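PDB 6U9J: heme utilization carrier protein from Escherichia coli O157:H7, which probably binds heme in the cytosol and carries it within the pathway of heme uptake and anaerobic heme breakdown. Local coordinates for residues A[25-30]-A[120-125]; A[58-63]-A[131-136]; A[106-111]-A[148-153]. One frame throughout, in Å; residues are numbered along the deposited sequence.

How the interactions relate
Along the chain the segments run 25-30, 58-63, 106-111, 120-125, 131-136 and 148-153, so the three contacts interlock, the segments of each pair alternating with those of the other two. All reach one six-stranded antiparallel sheet, in which 103-111, 114-122, 128-133 and 56-62 are successive neighbours. Interaction 2 joins two strands within it; interactions 1 and 3 lay helices 26-31 and 144-157 on its opposite faces, where I107 packs against V30 while L106 turns to F150. Their centres lie about 13 to 17 Å apart, and L120 against K131 and L134 against F150 connect them. Residues distant in sequence thus build one continuous domain of the ChuX/HutX family.

Interaction 1 (A[25-30]-A[120-125]); sequences TLLEVV and LFFNKE
The axis of helix residues 26-30 passes that of residues 120-122 of strand 114-122 at 10.4 Å, their directions 133° apart, so that the first turn of the helix lies obliquely over residues 120-122. F122 is the centre of the contact. Its CG stands anti to the carbonyl carbon, which carries the ring up to the helix, and L27 lies over one face of it. The methyl CD1 of L27 sits 3.9 Å from the centroid of the F122 ring, only 10° off the normal, a CH-pi contact almost straight above the middle. CB of the same leucine rests at the rim of that face, 3.8 Å from F122 CE2. Two more side chains close on the edge of the ring near its plane: L26 brings CG to 3.9 Å from CE2 of F122, crossing it at about a right angle, and V30 sets CG2 4.0 Å from F122 CZ. Beside the ring, CD2 of L120 makes the second patch, 4.0 Å from L26 CD2 and 4.1 Å from V30 CG2. The helix start is secured by T25 at the N-cap, whose OG1 accepts from E28 N at 3.1 Å and 162°, while its methyl turns to the carbonyl oxygen of E125. L27 also touches H103, and V30 packs on A105 and I107, of strand 103-111. The side-chain atoms that meet are all carbons, so this helix-on-sheet packing depends on shape and burial, the flat F122 ring held by L27 above and branched chains at its edge.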
ATOM      1  N   THR A  25      18.695  -4.613  11.206  1.00 37.05           N
ATOM      2  CA  THR A  25      17.290  -4.692  10.831  1.00 32.94           C
ATOM      3  C   THR A  25      16.433  -3.775  11.695  1.00 28.43           C
ATOM      4  O   THR A  25      16.771  -3.467  12.839  1.00 31.39           O
ATOM      5  CB  THR A  25      16.768  -6.126  10.949  1.00 28.92           C
ATOM      6  OG1 THR A  25      16.647  -6.488  12.333  1.00 26.84           O
ATOM      7  CG2 THR A  25      17.726  -7.090  10.261  1.00 35.80           C
ATOM      8  N   LEU A  26      15.296  -3.359  11.129  1.00 27.17           N
ATOM      9  CA  LEU A  26      14.336  -2.572  11.898  1.00 24.10           C
ATOM     10  C   LEU A  26      13.869  -3.322  13.140  1.00 25.31           C
ATOM     11  O   LEU A  26      13.659  -2.712  14.196  1.00 22.28           O
ATOM     12  CB  LEU A  26      13.147  -2.183  11.025  1.00 21.74           C
ATOM     13  CG  LEU A  26      12.030  -1.378  11.678  1.00 24.10           C
ATOM     14  CD1 LEU A  26      12.545  -0.002  12.107  1.00 27.81           C
ATOM     15  CD2 LEU A  26      10.860  -1.233  10.711  1.00 22.80           C
ATOM     16  N   LEU A  27      13.689  -4.642  13.039  1.00 22.55           N
ATOM     17  CA  LEU A  27      13.276  -5.396  14.223  1.00 24.85           C
ATOM     18  C   LEU A  27      14.300  -5.278  15.348  1.00 23.48           C
ATOM     19  O   LEU A  27      13.932  -5.083  16.512  1.00 24.05           O
ATOM     20  CB  LEU A  27      13.039  -6.866  13.873  1.00 24.96           C
ATOM     21  CG  LEU A  27      12.630  -7.748  15.059  1.00 22.97           C
ATOM     22  CD1 LEU A  27      11.377  -7.206  15.752  1.00 24.35           C
ATOM     23  CD2 LEU A  27      12.410  -9.177  14.598  1.00 26.70           C
ATOM     24  N   GLU A  28      15.588  -5.408  15.029  1.00 27.85           N
ATOM     25  CA  GLU A  28      16.592  -5.303  16.083  1.00 28.26           C
ATOM     26  C   GLU A  28      16.592  -3.915  16.717  1.00 30.21           C
ATOM     27  O   GLU A  28      16.767  -3.791  17.931  1.00 26.72           O
ATOM     28  CB  GLU A  28      17.979  -5.652  15.545  1.00 37.19           C
ATOM     29  CG  GLU A  28      18.981  -5.953  16.652  1.00 40.88           C
ATOM     30  CD  GLU A  28      18.630  -7.217  17.424  1.00 51.81           C
ATOM     31  OE1 GLU A  28      18.866  -7.253  18.653  1.00 52.07           O
ATOM     32  OE2 GLU A  28      18.110  -8.171  16.804  1.00 43.96           O
ATOM     33  N   VAL A  29      16.371  -2.867  15.921  1.00 23.96           N
ATOM     34  CA  VAL A  29      16.231  -1.525  16.489  1.00 24.12           C
ATOM     35  C   VAL A  29      15.026  -1.466  17.419  1.00 25.32           C
ATOM     36  O   VAL A  29      15.105  -0.960  18.543  1.00 24.91           O
ATOM     37  CB  VAL A  29      16.119  -0.478  15.371  1.00 23.43           C
ATOM     38  CG1 VAL A  29      15.760   0.902  15.951  1.00 24.51           C
ATOM     39  CG2 VAL A  29      17.406  -0.423  14.569  1.00 31.36           C
ATOM     40  N   VAL A  30      13.888  -1.991  16.962  1.00 22.01           N
ATOM     41  CA  VAL A  30      12.673  -1.902  17.762  1.00 22.76           C
ATOM     42  C   VAL A  30      12.839  -2.635  19.088  1.00 22.80           C
ATOM     43  O   VAL A  30      12.337  -2.187  20.125  1.00 24.00           O
ATOM     44  CB  VAL A  30      11.473  -2.429  16.951  1.00 18.87           C
ATOM     45  CG1 VAL A  30      10.306  -2.728  17.867  1.00 22.44           C
ATOM     46  CG2 VAL A  30      11.076  -1.387  15.903  1.00 20.40           C
ATOM     47  N   LEU A 120       3.741  -2.512  14.428  1.00 16.04           N
ATOM     48  CA  LEU A 120       4.557  -2.879  13.278  1.00 18.15           C
ATOM     49  C   LEU A 120       4.456  -4.378  13.071  1.00 21.56           C
ATOM     50  O   LEU A 120       4.626  -5.152  14.019  1.00 19.61           O
ATOM     51  CB  LEU A 120       6.023  -2.488  13.470  1.00 19.53           C
ATOM     52  CG  LEU A 120       6.443  -1.124  12.932  1.00 25.33           C
ATOM     53  CD1 LEU A 120       5.520  -0.045  13.469  1.00 27.93           C
ATOM     54  CD2 LEU A 120       7.881  -0.846  13.330  1.00 26.72           C
ATOM     55  N   PHE A 121       4.195  -4.779  11.833  1.00 16.95           N
ATOM     56  CA  PHE A 121       4.181  -6.183  11.445  1.00 16.06           C
ATOM     57  C   PHE A 121       5.454  -6.453  10.663  1.00 18.24           C
ATOM     58  O   PHE A 121       5.733  -5.759   9.682  1.00 19.95           O
ATOM     59  CB  PHE A 121       2.954  -6.511  10.587  1.00 19.27           C
ATOM     60  CG  PHE A 121       1.635  -6.261  11.276  1.00 15.06           C
ATOM     61  CD1 PHE A 121       1.103  -4.974  11.350  1.00 16.51           C
ATOM     62  CD2 PHE A 121       0.914  -7.308  11.836  1.00 18.08           C
ATOM     63  CE1 PHE A 121      -0.106  -4.736  11.976  1.00 17.61           C
ATOM     64  CE2 PHE A 121      -0.292  -7.088  12.453  1.00 17.95           C
ATOM     65  CZ  PHE A 121      -0.813  -5.797  12.534  1.00 19.43           C
ATOM     66  N   PHE A 122       6.226  -7.446  11.095  1.00 17.07           N
ATOM     67  CA  PHE A 122       7.531  -7.739  10.508  1.00 18.76           C
ATOM     68  C   PHE A 122       7.521  -9.015   9.675  1.00 19.72           C
ATOM     69  O   PHE A 122       6.879 -10.008  10.041  1.00 22.01           O
ATOM     70  CB  PHE A 122       8.594  -7.909  11.594  1.00 17.85           C
ATOM     71  CG  PHE A 122       8.889  -6.663  12.350  1.00 19.97           C
ATOM     72  CD1 PHE A 122       8.164  -6.347  13.484  1.00 18.06           C
ATOM     73  CD2 PHE A 122       9.880  -5.811  11.918  1.00 22.01           C
ATOM     74  CE1 PHE A 122       8.436  -5.186  14.196  1.00 21.61           C
ATOM     75  CE2 PHE A 122      10.161  -4.648  12.617  1.00 23.20           C
ATOM     76  CZ  PHE A 122       9.431  -4.339  13.759  1.00 23.62           C
ATOM     77  N   ASN A 123       8.298  -9.003   8.592  1.00 21.33           N
ATOM     78  CA  ASN A 123       8.540 -10.215   7.820  1.00 20.38           C
ATOM     79  C   ASN A 123       9.765 -10.940   8.381  1.00 22.58           C
ATOM     80  O   ASN A 123      10.380 -10.513   9.361  1.00 24.99           O
ATOM     81  CB  ASN A 123       8.689  -9.891   6.328  1.00 24.57           C
ATOM     82  CG  ASN A 123       9.858  -8.964   6.028  1.00 27.70           C
ATOM     83  OD1 ASN A 123      10.881  -8.976   6.706  1.00 27.70           O
ATOM     84  ND2 ASN A 123       9.703  -8.152   4.989  1.00 36.26           N
ATOM     85  N   LYS A 124      10.130 -12.056   7.754  1.00 29.41           N
ATOM     86  CA  LYS A 124      11.224 -12.862   8.277  1.00 26.61           C
ATOM     87  C   LYS A 124      12.590 -12.212   8.109  1.00 31.96           C
ATOM     88  O   LYS A 124      13.549 -12.671   8.735  1.00 37.14           O
ATOM     89  CB  LYS A 124      11.227 -14.236   7.606  1.00 29.62           C
ATOM     90  CG  LYS A 124      11.656 -14.218   6.150  1.00 29.56           C
ATOM     91  CD  LYS A 124      11.271 -15.526   5.462  1.00 34.89           C
ATOM     92  CE  LYS A 124      12.084 -15.757   4.200  1.00 36.19           C
ATOM     93  NZ  LYS A 124      11.857 -14.703   3.175  1.00 36.62           N
ATOM     94  N   GLU A 125      12.715 -11.177   7.279  1.00 26.25           N
ATOM     95  CA  GLU A 125      13.964 -10.437   7.176  1.00 25.78           C
ATOM     96  C   GLU A 125      14.080  -9.354   8.238  1.00 32.20           C
ATOM     97  O   GLU A 125      15.090  -8.645   8.270  1.00 30.98           O
ATOM     98  CB  GLU A 125      14.103  -9.798   5.789  1.00 29.70           C
ATOM     99  CG  GLU A 125      13.678 -10.702   4.628  1.00 39.77           C
ATOM    100  CD  GLU A 125      14.743 -11.715   4.235  1.00 67.03           C
ATOM    101  OE1 GLU A 125      14.588 -12.356   3.172  1.00 68.09           O
ATOM    102  OE2 GLU A 125      15.737 -11.868   4.979  1.00 66.66           O
TER

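Interaction 2 (A[58-63]-A[131-136]); sequences TTLVHT and KIFLGR. With PO4 (phosphate ion), chain E.
K131 leaves the strand beside L60, its CB 4.1 Å from the L60 carbonyl oxygen. CG, anti to the carbonyl carbon (chi1 -61°), lies against L120 of the adjoining strand, and CD then passes L60 CD2 at 4.3 Å. From CG onward the chain is fully extended and leads away from the strand pair, placing NZ in a salt bridge with E16 of helix 15-22. The ammonium also donates to a water at 3.2 Å from K131 NZ, and that water is hydrogen-bonded to H62 ND1 at 3.0 Å, so the solvent molecule links the lysine to the imidazole two residues beyond L60. The ammonium charge might disfavour protonation of the imidazole, although E16 would offset part of this effect.

Under this side chain the two strands form an antiparallel ladder within the six-stranded sheet of the ChuX/HutX domain, their short axes 149° apart. T58 and F133 are a hydrogen-bonded pair: F133 N reaches T58 O at 2.7 Å, and T58 N returns to F133 O at 3.0 Å. L60 and K131 form the next such pair, L60 N lying 2.8 Å from K131 O. Between them T59 and I132 are a non-hydrogen-bonded pair on the other face, side by side and pointing the same way, against L74; T59 also packs on L68 of the second subunit. On the K131 face F133 has its ring edge toward T58 O. Near G135 and R136, a phosphate ion, probably from the crystallisation liquor, accepts weak hydrogen bonds from T58 OG1 and R136 N and is also hydrogen-bonded to S71 OG.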
ATOM      1  N   THR A  58      -4.847   4.647  11.384  1.00 20.29           N
ATOM      2  CA  THR A  58      -4.165   4.835  10.109  1.00 18.99           C
ATOM      3  C   THR A  58      -3.313   3.616   9.788  1.00 19.22           C
ATOM      4  O   THR A  58      -2.367   3.299  10.517  1.00 21.25           O
ATOM      5  CB  THR A  58      -3.298   6.089  10.120  1.00 22.31           C
ATOM      6  OG1 THR A  58      -4.111   7.222  10.452  1.00 28.37           O
ATOM      7  CG2 THR A  58      -2.650   6.298   8.744  1.00 26.80           C
ATOM      8  N   THR A  59      -3.640   2.948   8.685  1.00 20.35           N
ATOM      9  CA  THR A  59      -2.894   1.801   8.197  1.00 20.26           C
ATOM     10  C   THR A  59      -1.995   2.256   7.060  1.00 20.01           C
ATOM     11  O   THR A  59      -2.456   2.949   6.149  1.00 23.85           O
ATOM     12  CB  THR A  59      -3.844   0.710   7.709  1.00 22.23           C
ATOM     13  OG1 THR A  59      -4.721   0.332   8.776  1.00 25.68           O
ATOM     14  CG2 THR A  59      -3.063  -0.505   7.235  1.00 23.68           C
ATOM     15  N   LEU A  60      -0.725   1.887   7.124  1.00 18.33           N
ATOM     16  CA  LEU A  60       0.284   2.396   6.209  1.00 22.52           C
ATOM     17  C   LEU A  60       1.044   1.246   5.562  1.00 25.96           C
ATOM     18  O   LEU A  60       1.430   0.286   6.235  1.00 22.43           O
ATOM     19  CB  LEU A  60       1.253   3.332   6.967  1.00 23.93           C
ATOM     20  CG  LEU A  60       2.405   4.018   6.234  1.00 28.21           C
ATOM     21  CD1 LEU A  60       2.668   5.398   6.830  1.00 30.50           C
ATOM     22  CD2 LEU A  60       3.660   3.156   6.278  1.00 31.89           C
ATOM     23  N   VAL A  61       1.268   1.342   4.252  1.00 22.33           N
ATOM     24  CA  VAL A  61       2.198   0.461   3.561  1.00 22.54           C
ATOM     25  C   VAL A  61       3.232   1.325   2.850  1.00 23.48           C
ATOM     26  O   VAL A  61       2.899   2.378   2.297  1.00 25.21           O
ATOM     27  CB  VAL A  61       1.474  -0.485   2.583  1.00 25.65           C
ATOM     28  CG1 VAL A  61       0.786   0.297   1.477  1.00 29.83           C
ATOM     29  CG2 VAL A  61       2.454  -1.513   2.025  1.00 30.72           C
ATOM     30  N   HIS A  62       4.486   0.879   2.881  1.00 28.49           N
ATOM     31  CA  HIS A  62       5.651   1.655   2.465  1.00 31.77           C
ATOM     32  C   HIS A  62       6.427   0.833   1.444  1.00 36.26           C
ATOM     33  O   HIS A  62       6.948  -0.236   1.778  1.00 42.71           O
ATOM     34  CB  HIS A  62       6.518   1.980   3.685  1.00 38.10           C
ATOM     35  CG  HIS A  62       7.520   3.074   3.480  1.00 47.82           C
ATOM     36  ND1 HIS A  62       8.215   3.639   4.528  1.00 56.60           N
ATOM     37  CD2 HIS A  62       7.969   3.686   2.359  1.00 48.13           C
ATOM     38  CE1 HIS A  62       9.033   4.567   4.065  1.00 52.31           C
ATOM     39  NE2 HIS A  62       8.905   4.615   2.751  1.00 60.43           N
ATOM     40  N   THR A  63       6.486   1.305   0.201  1.00 26.28           N
ATOM     41  CA  THR A  63       7.351   0.719  -0.813  1.00 27.18           C
ATOM     42  C   THR A  63       8.454   1.714  -1.154  1.00 26.37           C
ATOM     43  O   THR A  63       8.539   2.806  -0.583  1.00 29.78           O
ATOM     44  CB  THR A  63       6.574   0.335  -2.076  1.00 24.87           C
ATOM     45  OG1 THR A  63       6.312   1.512  -2.853  1.00 23.90           O
ATOM     46  CG2 THR A  63       5.259  -0.326  -1.717  1.00 28.07           C
ATOM     47  N   LYS A 131       2.188  -1.183   8.806  1.00 18.29           N
ATOM     48  CA  LYS A 131       2.170  -0.405  10.038  1.00 17.35           C
ATOM     49  C   LYS A 131       0.759   0.094  10.302  1.00 17.89           C
ATOM     50  O   LYS A 131       0.029   0.433   9.368  1.00 20.51           O
ATOM     51  CB  LYS A 131       3.132   0.806   9.966  1.00 16.90           C
ATOM     52  CG  LYS A 131       4.598   0.437   9.760  1.00 21.03           C
ATOM     53  CD  LYS A 131       5.503   1.657   9.888  1.00 23.81           C
ATOM     54  CE  LYS A 131       6.955   1.305   9.619  1.00 27.52           C
ATOM     55  NZ  LYS A 131       7.840   2.486   9.899  1.00 29.56           N
ATOM     56  N   ILE A 132       0.365   0.127  11.569  1.00 17.13           N
ATOM     57  CA  ILE A 132      -0.871   0.779  11.994  1.00 16.31           C
ATOM     58  C   ILE A 132      -0.512   1.816  13.043  1.00 17.91           C
ATOM     59  O   ILE A 132       0.188   1.499  14.009  1.00 20.84           O
ATOM     60  CB  ILE A 132      -1.891  -0.219  12.562  1.00 17.83           C
ATOM     61  CG1 ILE A 132      -2.263  -1.267  11.508  1.00 18.54           C
ATOM     62  CG2 ILE A 132      -3.146   0.512  13.029  1.00 22.11           C
ATOM     63  CD1 ILE A 132      -3.079  -2.405  12.084  1.00 22.01           C
ATOM     64  N   PHE A 133      -0.999   3.046  12.862  1.00 16.67           N
ATOM     65  CA  PHE A 133      -0.767   4.145  13.790  1.00 17.55           C
ATOM     66  C   PHE A 133      -2.076   4.569  14.437  1.00 18.23           C
ATOM     67  O   PHE A 133      -3.110   4.617  13.776  1.00 19.72           O
ATOM     68  CB  PHE A 133      -0.159   5.355  13.068  1.00 19.52           C
ATOM     69  CG  PHE A 133       1.237   5.133  12.599  1.00 22.67           C
ATOM     70  CD1 PHE A 133       1.483   4.583  11.351  1.00 22.42           C
ATOM     71  CD2 PHE A 133       2.315   5.493  13.401  1.00 23.85           C
ATOM     72  CE1 PHE A 133       2.784   4.378  10.913  1.00 27.00           C
ATOM     73  CE2 PHE A 133       3.622   5.292  12.968  1.00 29.98           C
ATOM     74  CZ  PHE A 133       3.855   4.732  11.726  1.00 27.11           C
ATOM     75  N   LEU A 134      -2.024   4.946  15.714  1.00 16.56           N
ATOM     76  CA  LEU A 134      -3.239   5.402  16.373  1.00 20.60           C
ATOM     77  C   LEU A 134      -3.719   6.716  15.778  1.00 25.84           C
ATOM     78  O   LEU A 134      -2.933   7.510  15.254  1.00 24.59           O
ATOM     79  CB  LEU A 134      -3.011   5.588  17.865  1.00 22.11           C
ATOM     80  CG  LEU A 134      -2.938   4.335  18.712  1.00 21.49           C
ATOM     81  CD1 LEU A 134      -3.110   4.703  20.182  1.00 23.33           C
ATOM     82  CD2 LEU A 134      -3.986   3.327  18.294  1.00 26.31           C
ATOM     83  N   GLY A 135      -5.038   6.944  15.878  1.00 30.49           N
ATOM     84  CA  GLY A 135      -5.647   8.142  15.330  1.00 28.71           C
ATOM     85  C   GLY A 135      -5.429   9.382  16.182  1.00 30.97           C
ATOM     86  O   GLY A 135      -4.960   9.339  17.318  1.00 31.69           O
ATOM     87  N   ARG A 136      -5.791  10.523  15.605  1.00 25.82           N
ATOM     88  CA  ARG A 136      -5.531  11.814  16.227  1.00 31.07           C
ATOM     89  C   ARG A 136      -6.770  12.691  16.148  1.00 37.19           C
ATOM     90  O   ARG A 136      -7.703  12.423  15.384  1.00 35.05           O
ATOM     91  CB  ARG A 136      -4.341  12.520  15.569  1.00 22.89           C
ATOM     92  CG  ARG A 136      -3.016  11.808  15.813  1.00 31.59           C
ATOM     93  CD  ARG A 136      -1.836  12.549  15.224  1.00 34.14           C
ATOM     94  NE  ARG A 136      -0.623  11.753  15.354  1.00 36.91           N
ATOM     95  CZ  ARG A 136       0.234  11.849  16.366  1.00 28.06           C
ATOM     96  NH1 ARG A 136       1.303  11.060  16.402  1.00 29.19           N
ATOM     97  NH2 ARG A 136       0.019  12.722  17.349  1.00 26.27           N
TER
HETATM   98  P   PO4 E 201      -6.854   9.720  12.033  1.00 89.38           P
HETATM   99  O1  PO4 E 201      -6.806   8.234  11.719  1.00 41.42           O
HETATM  100  O2  PO4 E 201      -7.165  10.494  10.771  1.00 77.20           O
HETATM  101  O3  PO4 E 201      -7.923   9.988  13.070  1.00 57.34           O
HETATM  102  O4  PO4 E 201      -5.522  10.188  12.570  1.00 50.51           O
HETATM  103  O   HOH W   1       7.226   4.207   7.277  1.00 44.18           O

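Interaction 3 (A[106-111]-A[148-153]); sequences LIERKF and SAFHTL
Helix 144-157 packs across the antiparallel sheet here, the short axes of 106-111 and 148-153 passing at 10.0 Å with their directions 130° apart. The tight part is buried and apolar. F150 stretches from the helix with CG anti to its backbone N (chi1 175°) and slides past L106, which runs the opposite way. CZ of F150 comes to 3.7 Å from L106 CB, while the methyl CD2 of L106 lies over one ring face, 4.1 Å from the centroid and offset toward the rim, a CH-pi contact. That methyl also meets CD2 of L153 at 4.0 Å, and A154 and L157 continue the same helical face over L106.

E108, two residues on, marks the change to the solvent side. Its CG still presses on F150 CE1 at 3.5 Å, but the extended chain then carries the carboxylate past the ring to exposed H151. The CB of H151 points away from the strand, yet the end of its side chain comes back to the carboxylate, the two side chains crossing at about a right angle. Proximity to the carboxylate would probably favour a protonated imidazole. NE2 of H151 donates to E108 OE2 at 2.7 Å, reaching that oxygen from 30° above the carboxylate plane.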
ATOM      1  N   LEU A 106       4.431  -3.526  19.396  1.00 17.59           N
ATOM      2  CA  LEU A 106       3.728  -2.318  19.800  1.00 16.97           C
ATOM      3  C   LEU A 106       4.773  -1.340  20.307  1.00 17.54           C
ATOM      4  O   LEU A 106       5.595  -1.701  21.154  1.00 19.73           O
ATOM      5  CB  LEU A 106       2.690  -2.602  20.889  1.00 18.10           C
ATOM      6  CG  LEU A 106       1.309  -3.059  20.387  1.00 18.67           C
ATOM      7  CD1 LEU A 106       1.388  -4.398  19.675  1.00 19.26           C
ATOM      8  CD2 LEU A 106       0.302  -3.124  21.534  1.00 20.28           C
ATOM      9  N   ILE A 107       4.761  -0.125  19.761  1.00 15.76           N
ATOM     10  CA  ILE A 107       5.792   0.874  20.027  1.00 16.01           C
ATOM     11  C   ILE A 107       5.166   2.185  20.473  1.00 16.96           C
ATOM     12  O   ILE A 107       4.194   2.657  19.882  1.00 17.66           O
ATOM     13  CB  ILE A 107       6.652   1.115  18.769  1.00 16.60           C
ATOM     14  CG1 ILE A 107       7.350  -0.180  18.357  1.00 21.53           C
ATOM     15  CG2 ILE A 107       7.668   2.256  19.027  1.00 22.17           C
ATOM     16  CD1 ILE A 107       7.845  -0.170  16.920  1.00 29.15           C
ATOM     17  N   GLU A 108       5.762   2.805  21.492  1.00 19.44           N
ATOM     18  CA  GLU A 108       5.455   4.182  21.855  1.00 22.21           C
ATOM     19  C   GLU A 108       6.754   4.966  21.852  1.00 20.97           C
ATOM     20  O   GLU A 108       7.748   4.521  22.433  1.00 24.08           O
ATOM     21  CB  GLU A 108       4.789   4.273  23.228  1.00 23.94           C
ATOM     22  CG  GLU A 108       3.437   3.581  23.277  1.00 24.00           C
ATOM     23  CD  GLU A 108       2.862   3.554  24.682  1.00 32.51           C
ATOM     24  OE1 GLU A 108       2.972   2.507  25.351  1.00 41.34           O
ATOM     25  OE2 GLU A 108       2.311   4.589  25.116  1.00 34.18           O
ATOM     26  N   ARG A 109       6.757   6.100  21.165  1.00 19.44           N
ATOM     27  CA  ARG A 109       7.941   6.957  21.175  1.00 19.83           C
ATOM     28  C   ARG A 109       7.543   8.355  20.737  1.00 21.44           C
ATOM     29  O   ARG A 109       6.410   8.612  20.332  1.00 24.55           O
ATOM     30  CB  ARG A 109       9.034   6.394  20.259  1.00 21.81           C
ATOM     31  CG  ARG A 109       8.599   6.290  18.805  1.00 22.13           C
ATOM     32  CD  ARG A 109       9.710   5.730  17.926  1.00 29.32           C
ATOM     33  NE  ARG A 109      10.864   6.630  17.908  1.00 43.32           N
ATOM     34  CZ  ARG A 109      11.298   7.298  16.840  1.00 43.55           C
ATOM     35  NH1 ARG A 109      12.355   8.095  16.948  1.00 39.39           N
ATOM     36  NH2 ARG A 109      10.694   7.166  15.666  1.00 37.62           N
ATOM     37  N   LYS A 110       8.490   9.283  20.847  1.00 21.77           N
ATOM     38  CA  LYS A 110       8.292  10.584  20.236  1.00 22.46           C
ATOM     39  C   LYS A 110       8.925  10.615  18.853  1.00 24.70           C
ATOM     40  O   LYS A 110      10.035  10.111  18.653  1.00 29.81           O
ATOM     41  CB  LYS A 110       8.874  11.697  21.107  1.00 24.08           C
ATOM     42  CG  LYS A 110       7.954  12.080  22.256  1.00 28.60           C
ATOM     43  CD  LYS A 110       8.399  13.346  22.935  1.00 35.92           C
ATOM     44  CE  LYS A 110       7.523  13.623  24.137  1.00 26.77           C
ATOM     45  NZ  LYS A 110       6.274  14.339  23.764  1.00 26.36           N
ATOM     46  N   PHE A 111       8.184  11.163  17.890  1.00 22.99           N
ATOM     47  CA  PHE A 111       8.667  11.366  16.529  1.00 21.54           C
ATOM     48  C   PHE A 111       8.612  12.861  16.263  1.00 29.04           C
ATOM     49  O   PHE A 111       7.521  13.429  16.130  1.00 25.38           O
ATOM     50  CB  PHE A 111       7.829  10.590  15.510  1.00 27.57           C
ATOM     51  CG  PHE A 111       8.271  10.797  14.096  1.00 28.58           C
ATOM     52  CD1 PHE A 111       9.564  10.477  13.708  1.00 31.32           C
ATOM     53  CD2 PHE A 111       7.400  11.315  13.153  1.00 31.73           C
ATOM     54  CE1 PHE A 111       9.979  10.670  12.405  1.00 29.87           C
ATOM     55  CE2 PHE A 111       7.812  11.514  11.846  1.00 41.40           C
ATOM     56  CZ  PHE A 111       9.102  11.193  11.474  1.00 36.39           C
ATOM     57  N   SER A 148      -5.442   4.257  25.651  1.00 16.72           N
ATOM     58  CA  SER A 148      -5.771   3.345  26.741  1.00 16.68           C
ATOM     59  C   SER A 148      -5.979   1.918  26.230  1.00 20.04           C
ATOM     60  O   SER A 148      -5.457   0.959  26.810  1.00 20.14           O
ATOM     61  CB  SER A 148      -7.017   3.835  27.471  1.00 24.19           C
ATOM     62  OG  SER A 148      -7.291   3.009  28.591  1.00 28.06           O
ATOM     63  N   ALA A 149      -6.716   1.767  25.128  1.00 19.52           N
ATOM     64  CA  ALA A 149      -6.948   0.435  24.570  1.00 19.57           C
ATOM     65  C   ALA A 149      -5.647  -0.193  24.070  1.00 18.59           C
ATOM     66  O   ALA A 149      -5.415  -1.398  24.238  1.00 20.58           O
ATOM     67  CB  ALA A 149      -7.975   0.539  23.447  1.00 21.70           C
ATOM     68  N   PHE A 150      -4.779   0.619  23.465  1.00 15.84           N
ATOM     69  CA  PHE A 150      -3.461   0.156  23.052  1.00 16.42           C
ATOM     70  C   PHE A 150      -2.663  -0.361  24.250  1.00 18.65           C
ATOM     71  O   PHE A 150      -2.034  -1.423  24.183  1.00 17.74           O
ATOM     72  CB  PHE A 150      -2.765   1.321  22.321  1.00 17.83           C
ATOM     73  CG  PHE A 150      -1.337   1.088  21.921  1.00 16.57           C
ATOM     74  CD1 PHE A 150      -0.294   1.341  22.815  1.00 19.21           C
ATOM     75  CD2 PHE A 150      -1.019   0.740  20.617  1.00 18.43           C
ATOM     76  CE1 PHE A 150       1.021   1.164  22.421  1.00 22.92           C
ATOM     77  CE2 PHE A 150       0.299   0.570  20.224  1.00 19.34           C
ATOM     78  CZ  PHE A 150       1.315   0.786  21.121  1.00 22.01           C
ATOM     79  N   HIS A 151      -2.678   0.383  25.368  1.00 16.68           N
ATOM     80  CA  HIS A 151      -1.979  -0.077  26.564  1.00 20.03           C
ATOM     81  C   HIS A 151      -2.574  -1.369  27.110  1.00 20.80           C
ATOM     82  O   HIS A 151      -1.840  -2.234  27.607  1.00 21.17           O
ATOM     83  CB  HIS A 151      -2.022   1.003  27.636  1.00 18.46           C
ATOM     84  CG  HIS A 151      -1.111   2.150  27.356  1.00 19.54           C
ATOM     85  ND1 HIS A 151      -1.404   3.438  27.742  1.00 23.06           N
ATOM     86  CD2 HIS A 151       0.086   2.202  26.726  1.00 20.02           C
ATOM     87  CE1 HIS A 151      -0.425   4.239  27.362  1.00 21.30           C
ATOM     88  NE2 HIS A 151       0.498   3.517  26.756  1.00 20.99           N
ATOM     89  N   THR A 152      -3.897  -1.515  27.032  1.00 19.09           N
ATOM     90  CA  THR A 152      -4.524  -2.768  27.458  1.00 22.92           C
ATOM     91  C   THR A 152      -4.048  -3.944  26.612  1.00 25.59           C
ATOM     92  O   THR A 152      -3.760  -5.025  27.141  1.00 21.08           O
ATOM     93  CB  THR A 152      -6.045  -2.621  27.400  1.00 20.52           C
ATOM     94  OG1 THR A 152      -6.453  -1.645  28.365  1.00 27.96           O
ATOM     95  CG2 THR A 152      -6.743  -3.940  27.712  1.00 26.43           C
ATOM     96  N   LEU A 153      -3.933  -3.749  25.300  1.00 19.61           N
ATOM     97  CA  LEU A 153      -3.455  -4.830  24.441  1.00 19.52           C
ATOM     98  C   LEU A 153      -2.000  -5.165  24.738  1.00 18.90           C
ATOM     99  O   LEU A 153      -1.631  -6.341  24.822  1.00 20.64           O
ATOM    100  CB  LEU A 153      -3.621  -4.449  22.974  1.00 18.99           C
ATOM    101  CG  LEU A 153      -2.996  -5.387  21.928  1.00 16.45           C
ATOM    102  CD1 LEU A 153      -3.554  -6.830  21.997  1.00 17.02           C
ATOM    103  CD2 LEU A 153      -3.195  -4.808  20.531  1.00 19.15           C
TER